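Long-range contacts in pyocin sheath PA0622 (Pseudomonas aeruginosa, PDB 6PYT), which probably forms the contractile sheath around the tail tube of a pyocin and, by shortening, would drive that tube into the envelope of a target bacterium: residues Pro183-Trp188 with Lys227-Thr232; Arg234-Leu239 with Thr257-Asp262; Lys308-Asp313 with Gly351-Asn356; Asp313-Leu318 with Val336-Asp341. All coordinates share one frame; numbering follows the deposited sequence.

Contact 1 (Pro183-Trp188 with Lys227-Thr232); sequences PGVQVW and KGVTGT
Two consecutive residues, T230 and G231, stand across from the single residue Q186, which makes this meeting a classic beta bulge. It is built on strand 185-189 of the hairpin with 194-198, in the subtilisin-like domain, with V185 and T232 forming a lone bridge. Q186 N donates to G231 O (2.6 Å, N-H...O angle 163°), approaching from above the carbonyl plane. The carbonyl of the same residue, Q186 O, is gripped twice by T230: OG1 donates at 2.5 Å, and the backbone N at 3.3 Å with a more bent bond. Threonine suits this place because its OG1 lies between N and the carbonyl carbon (chi1 57°) and so reaches the same acceptor as its own N-H. The backbone angles of G231, at which a CB would collide with the preceding carbonyl oxygen, suit glycine. Next to the bulge, V185 and V229 cross at about a right angle, CG1 to CG1 at 3.6 Å, and Y203 of helix 201-214 packs on both. T232 OG1 is held by R234 O, while T232 CA makes a CA-H...O contact with G184 O across the contact, at 3.2 Å.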
loop_
_atom_site.group_PDB
_atom_site.type_symbol
_atom_site.label_atom_id
_atom_site.label_comp_id
_atom_site.label_asym_id
_atom_site.label_seq_id
_atom_site.Cartn_x
_atom_site.Cartn_y
_atom_site.Cartn_z
ATOM N N PRO B 183 -22.504 60.059 -28.538
ATOM C CA PRO B 183 -22.281 59.625 -29.926
ATOM C C PRO B 183 -23.207 58.481 -30.302
ATOM O O PRO B 183 -23.357 57.512 -29.558
ATOM C CB PRO B 183 -20.816 59.181 -29.933
ATOM C CG PRO B 183 -20.241 59.769 -28.719
ATOM C CD PRO B 183 -21.323 59.708 -27.729
ATOM N N GLY B 184 -23.862 58.629 -31.444
ATOM C CA GLY B 184 -24.766 57.607 -31.903
ATOM C C GLY B 184 -24.034 56.369 -32.370
ATOM O O GLY B 184 -22.843 56.380 -32.663
ATOM N N VAL B 185 -24.760 55.303 -32.416
ATOM C CA VAL B 185 -24.277 54.019 -32.896
ATOM C C VAL B 185 -24.507 53.917 -34.397
ATOM O O VAL B 185 -25.564 54.300 -34.907
ATOM C CB VAL B 185 -24.973 52.888 -32.115
ATOM C CG1 VAL B 185 -25.064 51.628 -32.914
ATOM C CG2 VAL B 185 -24.196 52.609 -30.853
ATOM N N GLN B 186 -23.502 53.428 -35.110
ATOM C CA GLN B 186 -23.594 53.129 -36.530
ATOM C C GLN B 186 -23.644 51.609 -36.654
ATOM O O GLN B 186 -22.621 50.937 -36.522
ATOM C CB GLN B 186 -22.396 53.734 -37.249
ATOM C CG GLN B 186 -22.490 53.803 -38.735
ATOM C CD GLN B 186 -21.275 54.475 -39.322
ATOM O OE1 GLN B 186 -20.318 54.768 -38.609
ATOM N NE2 GLN B 186 -21.314 54.754 -40.620
ATOM N N VAL B 187 -24.834 51.063 -36.890
ATOM C CA VAL B 187 -25.064 49.622 -36.903
ATOM C C VAL B 187 -25.370 49.172 -38.329
ATOM O O VAL B 187 -26.055 49.872 -39.083
ATOM C CB VAL B 187 -26.182 49.242 -35.903
ATOM C CG1 VAL B 187 -27.467 49.991 -36.185
ATOM C CG2 VAL B 187 -26.444 47.752 -35.885
ATOM N N TRP B 188 -24.815 48.027 -38.719
ATOM C CA TRP B 188 -24.982 47.540 -40.082
ATOM C C TRP B 188 -26.387 46.987 -40.279
ATOM O O TRP B 188 -26.801 46.052 -39.585
ATOM C CB TRP B 188 -23.944 46.471 -40.396
ATOM C CG TRP B 188 -24.055 45.975 -41.790
ATOM C CD1 TRP B 188 -23.748 46.655 -42.930
ATOM C CD2 TRP B 188 -24.553 44.702 -42.202
ATOM N NE1 TRP B 188 -24.005 45.875 -44.030
ATOM C CE2 TRP B 188 -24.505 44.671 -43.609
ATOM C CE3 TRP B 188 -25.032 43.582 -41.518
ATOM C CZ2 TRP B 188 -24.912 43.564 -44.344
ATOM C CZ3 TRP B 188 -25.438 42.481 -42.250
ATOM C CH2 TRP B 188 -25.374 42.480 -43.648
ATOM N N LYS B 227 -22.514 45.257 -27.633
ATOM C CA LYS B 227 -22.546 44.227 -28.657
ATOM C C LYS B 227 -23.600 44.529 -29.714
ATOM O O LYS B 227 -24.624 45.156 -29.438
ATOM C CB LYS B 227 -22.806 42.853 -28.042
ATOM C CG LYS B 227 -21.617 42.240 -27.343
ATOM C CD LYS B 227 -22.004 40.905 -26.742
ATOM C CE LYS B 227 -22.301 39.863 -27.797
ATOM N NZ LYS B 227 -22.606 38.535 -27.193
ATOM N N GLY B 228 -23.331 44.073 -30.932
ATOM C CA GLY B 228 -24.231 44.286 -32.044
ATOM C C GLY B 228 -24.018 45.573 -32.797
ATOM O O GLY B 228 -24.912 45.996 -33.534
ATOM N N VAL B 229 -22.862 46.209 -32.637
ATOM C CA VAL B 229 -22.586 47.523 -33.196
ATOM C C VAL B 229 -21.330 47.450 -34.050
ATOM O O VAL B 229 -20.473 46.581 -33.861
ATOM C CB VAL B 229 -22.430 48.573 -32.081
ATOM C CG1 VAL B 229 -23.708 48.705 -31.333
ATOM C CG2 VAL B 229 -21.397 48.122 -31.119
ATOM N N THR B 230 -21.234 48.363 -35.014
ATOM C CA THR B 230 -20.142 48.359 -35.975
ATOM C C THR B 230 -19.352 49.655 -36.004
ATOM O O THR B 230 -18.388 49.755 -36.769
ATOM C CB THR B 230 -20.667 48.068 -37.387
ATOM O OG1 THR B 230 -21.658 49.038 -37.741
ATOM C CG2 THR B 230 -21.258 46.675 -37.476
ATOM N N GLY B 231 -19.717 50.638 -35.203
ATOM C CA GLY B 231 -19.029 51.910 -35.206
ATOM C C GLY B 231 -19.907 52.977 -34.605
ATOM O O GLY B 231 -21.076 52.760 -34.307
ATOM N N THR B 232 -19.316 54.149 -34.426
ATOM C CA THR B 232 -20.041 55.288 -33.893
ATOM C C THR B 232 -20.275 56.316 -34.989
ATOM O O THR B 232 -19.693 56.249 -36.073
ATOM C CB THR B 232 -19.294 55.925 -32.720
ATOM O OG1 THR B 232 -18.056 56.465 -33.179
ATOM C CG2 THR B 232 -19.013 54.892 -31.659
#

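Contact 2 (Arg234-Leu239 with Thr257-Asp262); sequences RPVEFL and TIIRDD
V236 holds CG1, and F238 its CG, anti to the backbone N (chi1 175° in each), and T257 holds OG1 between its N and carbonyl carbon (chi1 59°). These torsions bring V236 CG1 obliquely against the threonine, 3.8 Å from T257 CB. The same methyl lies 4.0 Å from I259 CG2, so one valine branch bridges two residues of the facing loop. I259 CG2 in turn reaches F238 CB at 4.2 Å; the phenylalanine takes part through its stem, because its ring leads away to meet the ring of W267. Beta-branched residues suit this place, offering methyls close to the backbone where two irregular stretches of the chain run near each other. V236 CB rests 3.3 Å from I258 O. This packing within the subtilisin-like domain, beside strand 255-256, is extended by P183 against V236 and by helix 246-251, whose L250 and A247 touch T257 and I259. V236 O and I259 O are both acceptors and cannot bond to each other; V236 O takes a weak hydrogen bond from S119 OG of a second subunit. The segments thus meet mainly through apolar contacts, and some backbone groups bond outside, E237 with A247 and I259 with R265.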
loop_
_atom_site.group_PDB
_atom_site.type_symbol
_atom_site.label_atom_id
_atom_site.label_comp_id
_atom_site.label_asym_id
_atom_site.label_seq_id
_atom_site.Cartn_x
_atom_site.Cartn_y
_atom_site.Cartn_z
ATOM N N ARG B 234 -19.604 59.538 -34.753
ATOM C CA ARG B 234 -18.384 60.308 -34.783
ATOM C C ARG B 234 -17.286 59.482 -34.132
ATOM O O ARG B 234 -17.546 58.765 -33.162
ATOM C CB ARG B 234 -18.551 61.622 -34.029
ATOM C CG ARG B 234 -19.563 62.550 -34.634
ATOM C CD ARG B 234 -19.644 63.813 -33.824
ATOM N NE ARG B 234 -20.184 63.582 -32.486
ATOM C CZ ARG B 234 -19.471 63.704 -31.372
ATOM N NH1 ARG B 234 -18.194 64.036 -31.450
ATOM N NH2 ARG B 234 -20.023 63.487 -30.190
ATOM N N PRO B 235 -16.059 59.539 -34.645
ATOM C CA PRO B 235 -14.960 58.806 -33.999
ATOM C C PRO B 235 -14.577 59.511 -32.708
ATOM O O PRO B 235 -14.261 60.701 -32.710
ATOM C CB PRO B 235 -13.834 58.868 -35.038
ATOM C CG PRO B 235 -14.482 59.305 -36.306
ATOM C CD PRO B 235 -15.629 60.168 -35.904
ATOM N N VAL B 236 -14.644 58.790 -31.607
ATOM C CA VAL B 236 -14.345 59.357 -30.302
ATOM C C VAL B 236 -12.946 58.924 -29.891
ATOM O O VAL B 236 -12.551 57.768 -30.070
ATOM C CB VAL B 236 -15.415 58.961 -29.270
ATOM C CG1 VAL B 236 -15.071 59.446 -27.883
ATOM C CG2 VAL B 236 -16.720 59.561 -29.667
ATOM N N GLU B 237 -12.199 59.864 -29.339
ATOM C CA GLU B 237 -10.749 59.848 -29.273
ATOM C C GLU B 237 -10.329 59.790 -27.812
ATOM O O GLU B 237 -10.318 60.816 -27.125
ATOM C CB GLU B 237 -10.236 61.111 -29.955
ATOM N N PHE B 238 -9.978 58.614 -27.316
ATOM C CA PHE B 238 -9.391 58.537 -25.987
ATOM C C PHE B 238 -7.878 58.458 -26.091
ATOM O O PHE B 238 -7.322 57.415 -26.443
ATOM C CB PHE B 238 -9.906 57.377 -25.154
ATOM C CG PHE B 238 -9.182 57.270 -23.858
ATOM C CD1 PHE B 238 -9.275 58.292 -22.928
ATOM C CD2 PHE B 238 -8.372 56.185 -23.577
ATOM C CE1 PHE B 238 -8.588 58.228 -21.742
ATOM C CE2 PHE B 238 -7.684 56.114 -22.382
ATOM C CZ PHE B 238 -7.795 57.139 -21.464
ATOM N N LEU B 239 -7.222 59.560 -25.752
ATOM C CA LEU B 239 -5.778 59.715 -25.726
ATOM C C LEU B 239 -5.388 60.292 -24.371
ATOM O O LEU B 239 -6.240 60.549 -23.520
ATOM C CB LEU B 239 -5.321 60.610 -26.883
ATOM C CG LEU B 239 -4.922 60.041 -28.244
ATOM C CD1 LEU B 239 -5.955 59.184 -28.885
ATOM C CD2 LEU B 239 -4.714 61.229 -29.138
ATOM N N THR B 257 -19.207 58.156 -23.421
ATOM C CA THR B 257 -18.930 57.996 -24.839
ATOM C C THR B 257 -18.731 56.527 -25.170
ATOM O O THR B 257 -18.879 55.646 -24.323
ATOM C CB THR B 257 -17.688 58.784 -25.268
ATOM O OG1 THR B 257 -16.550 58.342 -24.519
ATOM C CG2 THR B 257 -17.885 60.242 -25.044
ATOM N N ILE B 258 -18.403 56.276 -26.434
ATOM C CA ILE B 258 -18.038 54.961 -26.947
ATOM C C ILE B 258 -16.727 55.142 -27.701
ATOM O O ILE B 258 -16.671 55.929 -28.651
ATOM C CB ILE B 258 -19.127 54.394 -27.868
ATOM C CG1 ILE B 258 -20.459 54.286 -27.129
ATOM C CG2 ILE B 258 -18.735 53.040 -28.337
ATOM C CD1 ILE B 258 -21.637 54.079 -28.030
ATOM N N ILE B 259 -15.673 54.433 -27.292
ATOM C CA ILE B 259 -14.315 54.925 -27.469
ATOM C C ILE B 259 -13.477 54.102 -28.446
ATOM O O ILE B 259 -12.702 54.685 -29.206
ATOM C CB ILE B 259 -13.597 55.096 -26.114
ATOM C CG1 ILE B 259 -13.888 53.938 -25.157
ATOM C CG2 ILE B 259 -13.976 56.424 -25.533
ATOM C CD1 ILE B 259 -12.894 52.819 -25.179
ATOM N N ARG B 260 -13.557 52.774 -28.451
ATOM C CA ARG B 260 -12.559 52.033 -29.223
ATOM C C ARG B 260 -13.223 51.094 -30.216
ATOM O O ARG B 260 -14.442 50.944 -30.218
ATOM C CB ARG B 260 -11.607 51.239 -28.313
ATOM C CG ARG B 260 -12.224 50.047 -27.628
ATOM C CD ARG B 260 -11.234 49.394 -26.681
ATOM N NE ARG B 260 -10.086 48.845 -27.390
ATOM C CZ ARG B 260 -10.030 47.623 -27.908
ATOM N NH1 ARG B 260 -11.057 46.798 -27.791
ATOM N NH2 ARG B 260 -8.938 47.221 -28.537
ATOM N N ASP B 261 -12.396 50.570 -31.132
ATOM C CA ASP B 261 -12.546 49.267 -31.809
ATOM C C ASP B 261 -13.916 49.089 -32.467
ATOM O O ASP B 261 -14.710 48.233 -32.068
ATOM C CB ASP B 261 -12.249 48.135 -30.817
ATOM N N ASP B 262 -14.168 49.916 -33.486
ATOM C CA ASP B 262 -15.450 49.979 -34.206
ATOM C C ASP B 262 -16.625 50.197 -33.255
ATOM O O ASP B 262 -17.654 49.525 -33.338
ATOM C CB ASP B 262 -15.680 48.727 -35.062
#

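Contact 3 (Lys308-Asp313 with Gly351-Asn356)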
loop_
_atom_site.group_PDB
_atom_site.type_symbol
_atom_site.label_atom_id
_atom_site.label_comp_id
_atom_site.label_asym_id
_atom_site.label_seq_id
_atom_site.Cartn_x
_atom_site.Cartn_y
_atom_site.Cartn_z
ATOM N N LYS B 308 -44.279 46.073 20.984
ATOM C CA LYS B 308 -43.123 46.608 21.699
ATOM C C LYS B 308 -41.840 46.405 20.911
ATOM O O LYS B 308 -41.020 47.321 20.788
ATOM C CB LYS B 308 -42.988 45.954 23.070
ATOM C CG LYS B 308 -44.054 46.319 24.056
ATOM C CD LYS B 308 -43.712 45.756 25.415
ATOM C CE LYS B 308 -44.784 46.099 26.417
ATOM N NZ LYS B 308 -44.454 45.597 27.767
ATOM N N THR B 309 -41.640 45.205 20.380
ATOM C CA THR B 309 -40.443 44.890 19.620
ATOM C C THR B 309 -40.664 45.003 18.121
ATOM O O THR B 309 -40.065 44.253 17.353
ATOM C CB THR B 309 -39.946 43.497 19.981
ATOM O OG1 THR B 309 -40.970 42.543 19.689
ATOM C CG2 THR B 309 -39.612 43.440 21.450
ATOM N N TYR B 310 -41.529 45.919 17.689
ATOM C CA TYR B 310 -41.637 46.212 16.267
ATOM C C TYR B 310 -40.393 46.923 15.766
ATOM O O TYR B 310 -39.843 46.569 14.719
ATOM C CB TYR B 310 -42.880 47.055 15.994
ATOM C CG TYR B 310 -42.953 47.573 14.582
ATOM C CD1 TYR B 310 -43.257 46.731 13.528
ATOM C CD2 TYR B 310 -42.718 48.911 14.303
ATOM C CE1 TYR B 310 -43.317 47.203 12.238
ATOM C CE2 TYR B 310 -42.775 49.390 13.015
ATOM C CZ TYR B 310 -43.077 48.533 11.990
ATOM O OH TYR B 310 -43.142 49.008 10.705
ATOM N N VAL B 311 -39.932 47.930 16.506
ATOM C CA VAL B 311 -38.792 48.718 16.069
ATOM C C VAL B 311 -37.497 47.918 16.186
ATOM O O VAL B 311 -36.555 48.149 15.426
ATOM C CB VAL B 311 -38.774 50.042 16.861
ATOM C CG1 VAL B 311 -38.516 49.803 18.334
ATOM C CG2 VAL B 311 -37.776 51.018 16.299
ATOM N N LYS B 312 -37.442 46.929 17.080
ATOM C CA LYS B 312 -36.254 46.091 17.176
ATOM C C LYS B 312 -36.231 45.024 16.097
ATOM O O LYS B 312 -35.164 44.696 15.573
ATOM C CB LYS B 312 -36.166 45.436 18.552
ATOM C CG LYS B 312 -35.902 46.393 19.681
ATOM C CD LYS B 312 -34.546 47.037 19.507
ATOM C CE LYS B 312 -33.435 46.027 19.694
ATOM N NZ LYS B 312 -32.097 46.667 19.606
ATOM N N ASP B 313 -37.390 44.465 15.753
ATOM C CA ASP B 313 -37.434 43.436 14.725
ATOM C C ASP B 313 -37.260 43.995 13.325
ATOM O O ASP B 313 -37.001 43.220 12.401
ATOM C CB ASP B 313 -38.742 42.652 14.813
ATOM N N GLY B 351 -48.470 56.154 13.419
ATOM C CA GLY B 351 -47.883 55.065 12.678
ATOM C C GLY B 351 -46.500 55.331 12.144
ATOM O O GLY B 351 -45.963 54.490 11.418
ATOM N N LYS B 352 -45.901 56.464 12.478
ATOM C CA LYS B 352 -44.584 56.806 11.974
ATOM C C LYS B 352 -43.511 56.339 12.946
ATOM O O LYS B 352 -43.670 56.446 14.163
ATOM C CB LYS B 352 -44.480 58.311 11.736
ATOM C CG LYS B 352 -45.356 58.799 10.603
ATOM C CD LYS B 352 -45.371 60.311 10.498
ATOM C CE LYS B 352 -44.042 60.832 9.990
ATOM N NZ LYS B 352 -44.061 62.295 9.759
ATOM N N VAL B 353 -42.423 55.807 12.396
ATOM C CA VAL B 353 -41.297 55.287 13.164
ATOM C C VAL B 353 -40.067 55.285 12.261
ATOM O O VAL B 353 -40.136 54.860 11.106
ATOM C CB VAL B 353 -41.633 53.899 13.746
ATOM C CG1 VAL B 353 -42.245 53.003 12.702
ATOM C CG2 VAL B 353 -40.407 53.247 14.341
ATOM N N TYR B 354 -38.945 55.811 12.750
ATOM C CA TYR B 354 -37.862 56.194 11.854
ATOM C C TYR B 354 -36.643 55.307 12.074
ATOM O O TYR B 354 -36.432 54.776 13.165
ATOM C CB TYR B 354 -37.411 57.654 12.026
ATOM C CG TYR B 354 -38.405 58.806 11.861
ATOM C CD1 TYR B 354 -39.772 58.622 11.728
ATOM C CD2 TYR B 354 -37.927 60.097 11.753
ATOM C CE1 TYR B 354 -40.627 59.687 11.587
ATOM C CE2 TYR B 354 -38.774 61.162 11.588
ATOM C CZ TYR B 354 -40.125 60.948 11.500
ATOM O OH TYR B 354 -40.978 62.014 11.334
ATOM N N TRP B 355 -35.824 55.179 11.031
ATOM C CA TRP B 355 -34.585 54.415 11.086
ATOM C C TRP B 355 -33.519 55.127 10.270
ATOM O O TRP B 355 -33.824 55.907 9.370
ATOM C CB TRP B 355 -34.769 52.994 10.559
ATOM C CG TRP B 355 -35.579 52.138 11.448
ATOM C CD1 TRP B 355 -35.137 51.444 12.514
ATOM C CD2 TRP B 355 -36.973 51.856 11.336
ATOM N NE1 TRP B 355 -36.160 50.756 13.095
ATOM C CE2 TRP B 355 -37.304 50.991 12.386
ATOM C CE3 TRP B 355 -37.975 52.260 10.457
ATOM C CZ2 TRP B 355 -38.585 50.523 12.583
ATOM C CZ3 TRP B 355 -39.243 51.785 10.648
ATOM C CH2 TRP B 355 -39.540 50.923 11.700
ATOM N N ASN B 356 -32.257 54.832 10.580
ATOM C CA ASN B 356 -31.101 55.467 9.955
ATOM C C ASN B 356 -30.214 54.395 9.343
ATOM O O ASN B 356 -29.734 53.513 10.057
ATOM C CB ASN B 356 -30.320 56.280 10.982
ATOM C CG ASN B 356 -31.067 57.496 11.443
ATOM O OD1 ASN B 356 -31.674 58.199 10.650
ATOM N ND2 ASN B 356 -31.027 57.757 12.734
#
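The first turn of helix 310-328 faces the chain that leads into strand 355-358, the backbones coming closest at V311 and V353, whose CA atoms are 7.6 Å apart. Just before this, G351, with its positive phi of 87°, ends helix 346-349 in a Schellman motif, K352 N turning back to Q347 O; glycine accepts these angles without a clash. V353 and W355, two residues apart, both point their CB toward the helix. The tryptophan is the larger partner. With CG anti to its carbonyl carbon (chi1 -70°), the indole lies against the helix beside V353, whose CG2 sits over one face, offset toward the rim. V311 CG2, anti to its own N, meets the five-membered end of the indole at NE1 (3.6 Å) and continues to CZ2 at 3.8 Å, while V311 CA lies at the ring's edge. At the far tip, W355 CH2 approaches Y310 CE2 to 3.8 Å, the two side chains crossing at about a right angle. The tyrosine is also touched in its own ring plane, where V353 CG1 is 3.7 Å from CE2. V353 therefore splits its branches, CG1 to the tyrosine and CG2 to V311 CG2 at 4.0 Å. The buried Y310 keeps its hydroxyl satisfied by A301 O, so this aromatic can be buried with its polar end bonded. The contact is a helix packed on the two-stranded antiparallel sheet of 335-338 and 355-358, in the sheath C-terminal domain.

Contact 4 (Asp313-Leu318 with Val336-Asp341); sequences DVTEGL and VYADPD
From its place on helix 310-328, L318 reaches toward strand 335-338, and its first side-chain atom already makes the touch: CB lies 3.7 Å from V336 CG1. CG, anti to the carbonyl carbon (chi1 -74°), carries the chain on along the same methyl. The chain then extends (chi2 173°), so that CD1 also lies against V336 CG1, at 3.9 Å, whereas CD2 leads off the valine at 5.3 Å from that CG1. Leucine suits the site because its CB and one terminal methyl can both rest on a single methyl. V336 presents that methyl by holding CG1 anti to its backbone N, and the two side chains cross at about a right angle. Helix 313-318 and strand 336-338 run antiparallel, at 172° with axes 8.0 Å apart, as expected where a helix turns back through a short connection into a strand of the sheet it covers. The pair belongs to the sheath C-terminal domain and its two-stranded sheet. One turn before L318, T315 also points its CB at the strand. Its OG1 is occupied by a bond to K312 O within the helix, while its methyl faces the strand: CG2, anti to the carbonyl carbon, lies 3.9 Å from A338 N and 4.2 Å from A338 CB. Alanine, with a single methyl, is consistent with the close approach here, and V311 and W355 also pack on it. Y337, between V336 and A338, points its CB away from the helix and is exposed, while its backbone pairs with N356 of strand 355-358.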
loop_
_atom_site.group_PDB
_atom_site.type_symbol
_atom_site.label_atom_id
_atom_site.label_comp_id
_atom_site.label_asym_id
_atom_site.label_seq_id
_atom_site.Cartn_x
_atom_site.Cartn_y
_atom_site.Cartn_z
ATOM N N ASP B 313 -37.390 44.465 15.753
ATOM C CA ASP B 313 -37.434 43.436 14.725
ATOM C C ASP B 313 -37.260 43.995 13.325
ATOM O O ASP B 313 -37.001 43.220 12.401
ATOM C CB ASP B 313 -38.742 42.652 14.813
ATOM N N VAL B 314 -37.387 45.306 13.140
ATOM C CA VAL B 314 -37.069 45.887 11.845
ATOM C C VAL B 314 -35.571 46.133 11.717
ATOM O O VAL B 314 -34.986 45.830 10.676
ATOM C CB VAL B 314 -37.896 47.162 11.610
ATOM C CG1 VAL B 314 -37.458 47.871 10.357
ATOM C CG2 VAL B 314 -39.355 46.812 11.478
ATOM N N THR B 315 -34.922 46.642 12.780
ATOM C CA THR B 315 -33.479 46.900 12.743
ATOM C C THR B 315 -32.689 45.625 12.503
ATOM O O THR B 315 -31.825 45.578 11.624
ATOM C CB THR B 315 -32.995 47.540 14.040
ATOM O OG1 THR B 315 -33.318 46.688 15.140
ATOM C CG2 THR B 315 -33.603 48.866 14.254
ATOM N N GLU B 316 -33.003 44.565 13.245
ATOM C CA GLU B 316 -32.329 43.297 13.024
ATOM C C GLU B 316 -32.744 42.657 11.711
ATOM O O GLU B 316 -32.005 41.824 11.185
ATOM C CB GLU B 316 -32.601 42.345 14.181
ATOM N N GLY B 317 -33.893 43.033 11.171
ATOM C CA GLY B 317 -34.242 42.652 9.824
ATOM C C GLY B 317 -33.531 43.518 8.810
ATOM O O GLY B 317 -33.132 43.030 7.752
ATOM N N LEU B 318 -33.383 44.810 9.106
ATOM C CA LEU B 318 -32.645 45.685 8.203
ATOM C C LEU B 318 -31.166 45.351 8.195
ATOM O O LEU B 318 -30.539 45.381 7.138
ATOM C CB LEU B 318 -32.840 47.150 8.574
ATOM C CG LEU B 318 -34.160 47.822 8.254
ATOM C CD1 LEU B 318 -34.192 49.196 8.866
ATOM C CD2 LEU B 318 -34.276 47.901 6.781
ATOM N N VAL B 336 -26.915 50.529 10.598
ATOM C CA VAL B 336 -28.368 50.612 10.687
ATOM C C VAL B 336 -28.747 50.741 12.152
ATOM O O VAL B 336 -28.294 49.944 12.978
ATOM C CB VAL B 336 -29.060 49.380 10.072
ATOM C CG1 VAL B 336 -30.552 49.523 10.167
ATOM C CG2 VAL B 336 -28.634 49.164 8.638
ATOM N N TYR B 337 -29.578 51.732 12.477
ATOM C CA TYR B 337 -30.069 51.890 13.839
ATOM C C TYR B 337 -31.352 52.705 13.827
ATOM O O TYR B 337 -31.565 53.535 12.945
ATOM C CB TYR B 337 -29.023 52.542 14.749
ATOM C CG TYR B 337 -28.622 53.944 14.363
ATOM C CD1 TYR B 337 -27.638 54.160 13.411
ATOM C CD2 TYR B 337 -29.181 55.045 14.990
ATOM C CE1 TYR B 337 -27.264 55.426 13.058
ATOM C CE2 TYR B 337 -28.803 56.322 14.643
ATOM C CZ TYR B 337 -27.845 56.502 13.676
ATOM O OH TYR B 337 -27.455 57.767 13.320
ATOM N N ALA B 338 -32.205 52.450 14.815
ATOM C CA ALA B 338 -33.406 53.250 14.986
ATOM C C ALA B 338 -33.039 54.641 15.467
ATOM O O ALA B 338 -32.147 54.807 16.300
ATOM C CB ALA B 338 -34.353 52.590 15.979
ATOM N N ASP B 339 -33.725 55.636 14.934
ATOM C CA ASP B 339 -33.425 57.030 15.221
ATOM C C ASP B 339 -33.888 57.362 16.629
ATOM O O ASP B 339 -35.099 57.391 16.871
ATOM C CB ASP B 339 -34.119 57.927 14.208
ATOM N N PRO B 340 -32.984 57.618 17.579
ATOM C CA PRO B 340 -33.416 57.775 18.971
ATOM C C PRO B 340 -34.092 59.098 19.257
ATOM O O PRO B 340 -34.851 59.186 20.230
ATOM C CB PRO B 340 -32.105 57.655 19.751
ATOM C CG PRO B 340 -31.091 58.190 18.810
ATOM C CD PRO B 340 -31.527 57.791 17.438
ATOM N N ASP B 341 -33.853 60.117 18.440
ATOM C CA ASP B 341 -34.365 61.451 18.705
ATOM C C ASP B 341 -35.741 61.700 18.109
ATOM O O ASP B 341 -36.440 62.605 18.570
ATOM C CB ASP B 341 -33.387 62.500 18.170
#

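Overall arrangement
From the N terminus, contact 1 closes a loop of 38 residues, bringing the 227-232 loop back to hairpin strand 185-189. Contact 2 opens after that and closes a second loop of 17 residues, tying the following segment to the chain leaving strand 255-256. The two touch, P183 packing on V236 and T232 on I258, and form one region of the subtilisin-like domain. Contacts 3 and 4 lie in the C-terminal domain, across the chain's centre, 48 to 52 Å from contacts 1 and 2, centre to centre. They share D313 and helix 310-328; contact 4 closes the inner loop and contact 3 the outer one, each joining that helix to a different strand of one small sheet.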